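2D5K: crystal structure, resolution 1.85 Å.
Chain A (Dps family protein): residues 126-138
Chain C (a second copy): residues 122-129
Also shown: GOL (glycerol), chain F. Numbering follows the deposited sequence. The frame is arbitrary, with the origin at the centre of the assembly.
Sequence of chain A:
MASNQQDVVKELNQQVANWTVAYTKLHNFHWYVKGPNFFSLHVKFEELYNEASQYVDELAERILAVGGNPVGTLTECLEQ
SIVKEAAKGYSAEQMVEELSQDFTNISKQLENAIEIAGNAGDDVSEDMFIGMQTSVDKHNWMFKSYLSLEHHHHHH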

# COMPACT_ATOMS: atom_id res chain seq x y z
N GLU A 126 -33.05 -8.45 7.44
CA GLU A 126 -33.69 -7.17 7.17
C GLU A 126 -32.61 -6.14 6.85
O GLU A 126 -32.71 -5.40 5.87
CB GLU A 126 -34.47 -6.70 8.40
CG GLU A 126 -35.33 -5.46 8.15
CD GLU A 126 -35.99 -4.94 9.42
OE1 GLU A 126 -35.97 -5.66 10.44
OE2 GLU A 126 -36.54 -3.83 9.39
N ASP A 127 -31.57 -6.10 7.68
CA ASP A 127 -30.46 -5.17 7.50
C ASP A 127 -29.74 -5.39 6.17
O ASP A 127 -29.33 -4.44 5.50
CB ASP A 127 -29.47 -5.31 8.66
CG ASP A 127 -28.34 -4.32 8.59
OD1 ASP A 127 -28.61 -3.10 8.54
OD2 ASP A 127 -27.17 -4.76 8.60
N MET A 128 -29.58 -6.65 5.78
CA MET A 128 -28.92 -6.97 4.52
C MET A 128 -29.76 -6.47 3.35
O MET A 128 -29.22 -5.97 2.37
CB MET A 128 -28.69 -8.47 4.40
CG MET A 128 -27.63 -9.00 5.35
SD MET A 128 -27.31 -10.75 5.08
CE MET A 128 -25.90 -11.01 6.18
N PHE A 129 -31.08 -6.62 3.45
CA PHE A 129 -31.97 -6.16 2.38
C PHE A 129 -31.91 -4.64 2.29
O PHE A 129 -31.96 -4.07 1.20
CB PHE A 129 -33.43 -6.58 2.64
CG PHE A 129 -33.68 -8.06 2.47
CD1 PHE A 129 -33.20 -8.74 1.36
CD2 PHE A 129 -34.44 -8.76 3.41
CE1 PHE A 129 -33.47 -10.10 1.17
CE2 PHE A 129 -34.72 -10.12 3.24
CZ PHE A 129 -34.23 -10.79 2.12
N ILE A 130 -31.81 -3.98 3.44
CA ILE A 130 -31.73 -2.52 3.47
C ILE A 130 -30.45 -2.05 2.81
O ILE A 130 -30.44 -1.09 2.05
CB ILE A 130 -31.73 -1.97 4.92
CG1 ILE A 130 -33.01 -2.39 5.64
CG2 ILE A 130 -31.61 -0.45 4.90
CD1 ILE A 130 -34.23 -1.81 5.04
N GLY A 131 -29.35 -2.74 3.11
CA GLY A 131 -28.07 -2.39 2.52
C GLY A 131 -28.12 -2.51 1.01
O GLY A 131 -27.61 -1.65 0.29
N MET A 132 -28.73 -3.58 0.53
CA MET A 132 -28.86 -3.80 -0.90
C MET A 132 -29.75 -2.73 -1.54
O MET A 132 -29.41 -2.15 -2.57
CB MET A 132 -29.46 -5.19 -1.17
CG MET A 132 -29.75 -5.46 -2.64
SD MET A 132 -30.50 -7.07 -2.94
CE MET A 132 -29.03 -8.09 -3.07
N GLN A 133 -30.90 -2.46 -0.92
CA GLN A 133 -31.82 -1.46 -1.45
C GLN A 133 -31.13 -0.09 -1.51
O GLN A 133 -31.38 0.70 -2.42
CB GLN A 133 -33.07 -1.37 -0.57
CG GLN A 133 -34.19 -0.52 -1.17
CD GLN A 133 -35.40 -0.44 -0.27
OE1 GLN A 133 -35.28 -0.21 0.93
NE2 GLN A 133 -36.59 -0.61 -0.85
N THR A 134 -30.26 0.18 -0.55
CA THR A 134 -29.54 1.45 -0.54
C THR A 134 -28.76 1.62 -1.84
O THR A 134 -28.88 2.64 -2.52
CB THR A 134 -28.54 1.52 0.63
OG1 THR A 134 -29.25 1.43 1.87
CG2 THR A 134 -27.76 2.83 0.58
N SER A 135 -27.96 0.61 -2.17
CA SER A 135 -27.14 0.66 -3.38
C SER A 135 -28.01 0.64 -4.64
O SER A 135 -27.77 1.40 -5.58
CB SER A 135 -26.17 -0.53 -3.39
OG SER A 135 -25.35 -0.49 -4.54
N VAL A 136 -29.01 -0.24 -4.65
CA VAL A 136 -29.90 -0.35 -5.80
C VAL A 136 -30.55 0.99 -6.14
O VAL A 136 -30.56 1.40 -7.30
CB VAL A 136 -31.01 -1.41 -5.53
CG1 VAL A 136 -32.08 -1.34 -6.62
CG2 VAL A 136 -30.39 -2.81 -5.50
N ASP A 137 -31.08 1.68 -5.13
CA ASP A 137 -31.72 2.97 -5.36
C ASP A 137 -30.73 4.03 -5.83
O ASP A 137 -31.06 4.88 -6.66
CB ASP A 137 -32.41 3.49 -4.09
CG ASP A 137 -33.64 2.67 -3.70
OD1 ASP A 137 -34.14 1.88 -4.53
OD2 ASP A 137 -34.11 2.85 -2.56
N LYS A 138 -29.52 3.99 -5.29
CA LYS A 138 -28.49 4.96 -5.66
C LYS A 138 -28.13 4.76 -7.13
O LYS A 138 -28.08 5.72 -7.90
CB LYS A 138 -27.25 4.78 -4.77
CG LYS A 138 -26.14 5.78 -5.03
CD LYS A 138 -25.03 5.60 -3.98
CE LYS A 138 -23.90 6.59 -4.16
NZ LYS A 138 -22.83 6.39 -3.12
N ASP C 122 -39.35 4.25 4.63
CA ASP C 122 -38.08 4.57 3.98
C ASP C 122 -36.99 4.05 4.90
O ASP C 122 -36.39 4.79 5.68
CB ASP C 122 -37.92 6.07 3.78
CG ASP C 122 -36.69 6.41 2.96
OD1 ASP C 122 -35.81 5.53 2.80
OD2 ASP C 122 -36.58 7.56 2.47
N ASP C 123 -36.74 2.75 4.81
CA ASP C 123 -35.76 2.10 5.65
C ASP C 123 -34.32 2.44 5.31
O ASP C 123 -33.44 2.36 6.16
CB ASP C 123 -36.02 0.60 5.61
CG ASP C 123 -37.46 0.27 5.94
OD1 ASP C 123 -37.91 0.68 7.02
OD2 ASP C 123 -38.15 -0.38 5.11
N VAL C 124 -34.09 2.81 4.05
CA VAL C 124 -32.75 3.19 3.63
C VAL C 124 -32.38 4.51 4.31
O VAL C 124 -31.33 4.62 4.94
CB VAL C 124 -32.67 3.38 2.10
CG1 VAL C 124 -31.34 4.04 1.71
CG2 VAL C 124 -32.79 2.02 1.40
N SER C 125 -33.25 5.51 4.19
CA SER C 125 -32.98 6.80 4.82
C SER C 125 -32.88 6.64 6.33
O SER C 125 -32.04 7.28 6.98
CB SER C 125 -34.09 7.80 4.49
OG SER C 125 -34.08 8.10 3.10
N GLU C 126 -33.73 5.78 6.89
CA GLU C 126 -33.74 5.52 8.32
C GLU C 126 -32.35 5.02 8.74
O GLU C 126 -31.79 5.48 9.74
CB GLU C 126 -34.78 4.45 8.66
CG GLU C 126 -34.99 4.24 10.15
CD GLU C 126 -35.86 3.03 10.47
OE1 GLU C 126 -36.47 2.45 9.55
OE2 GLU C 126 -35.93 2.65 11.66
N ASP C 127 -31.82 4.08 7.97
CA ASP C 127 -30.51 3.50 8.24
C ASP C 127 -29.41 4.56 8.17
O ASP C 127 -28.46 4.53 8.95
CB ASP C 127 -30.23 2.37 7.24
CG ASP C 127 -28.93 1.65 7.52
OD1 ASP C 127 -28.74 1.17 8.66
OD2 ASP C 127 -28.09 1.56 6.60
N MET C 128 -29.54 5.48 7.22
CA MET C 128 -28.55 6.55 7.09
C MET C 128 -28.59 7.46 8.31
O MET C 128 -27.54 7.87 8.81
CB MET C 128 -28.81 7.36 5.82
CG MET C 128 -28.49 6.59 4.55
SD MET C 128 -28.66 7.60 3.09
CE MET C 128 -28.19 6.43 1.83
N PHE C 129 -29.79 7.78 8.79
CA PHE C 129 -29.92 8.63 9.98
C PHE C 129 -29.31 7.92 11.19
O PHE C 129 -28.69 8.55 12.05
CB PHE C 129 -31.39 8.95 10.28
CG PHE C 129 -32.03 9.90 9.29
CD1 PHE C 129 -31.38 11.05 8.88
CD2 PHE C 129 -33.32 9.65 8.81
CE1 PHE C 129 -31.99 11.96 8.00
CE2 PHE C 129 -33.95 10.55 7.94
CZ PHE C 129 -33.28 11.70 7.53
C1 GOL F . -25.42 -0.13 7.57
O1 GOL F . -26.35 -0.63 6.60
C2 GOL F . -25.57 -0.90 8.89
O2 GOL F . -26.94 -0.90 9.31
C3 GOL F . -25.08 -2.35 8.71
O3 GOL F . -24.93 -2.97 9.99
O HOH W 1 -36.90 1.32 2.29
O HOH W 2 -28.47 2.69 4.23

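Two helices from separate copies of a Dps family protein cross at 102°, their axes 9.2 Å apart at closest approach; no direct hydrogen bond joins them, so packing, two waters and a glycerol make the contact. Along chain A the first residue to meet chain C is Asp127(A). Its OD1 lies 4.3 Å from OD1 of Asp127(C), a close approach of like charges, and the glycerol, probably from the crystallisation liquor, lies beside the pair, within hydrogen-bonding distance of both: its O2 is 2.9 Å from Asp127(A) OD1 and 2.8 Å from Asp127(C) OD1, while O1 donates to Asp127(C) OD2 at 2.8 Å. Which carboxylate receives the O2 proton is open.

One turn on, Ile130(A) points toward chain C and packs along its helix: CD1 comes to 3.1 Å from Asp123(C) CB, shorter than a normal carbon-carbon contact, and CG2 to 3.9 Å from Asp127(C) CB. Gln133(A) reaches across with an extended side chain. Its OE1 lies 3.4 Å from Val124(C) CG2, and water 1 lies 2.6 Å from OE1; the same water accepts from Asp123(C) N at 2.9 Å, an amide in the first turn of its helix, where no preceding turn supplies a carbonyl.

At Thr134(A) the CA atoms of the two stretches come nearest, its CA 5.5 Å from Val124(C) CA. Its OG1 donates to Ile130(A) O at 2.8 Å, turning the hydroxyl back onto its own helix, yet still accepts from water 2 (2.8 Å), which also donates to Asp127(C) OD2 (2.7 Å). Thr134(A) CG2 meets Met128(C) CE at 3.8 Å. Asp137(A) completes the pocket, OD2 4.3 Å from Val124(C) CG2: the Val124(C) side chain sits among it, Ile130(A), Gln133(A) and Thr134(A), a knob in a hole with partly polar walls.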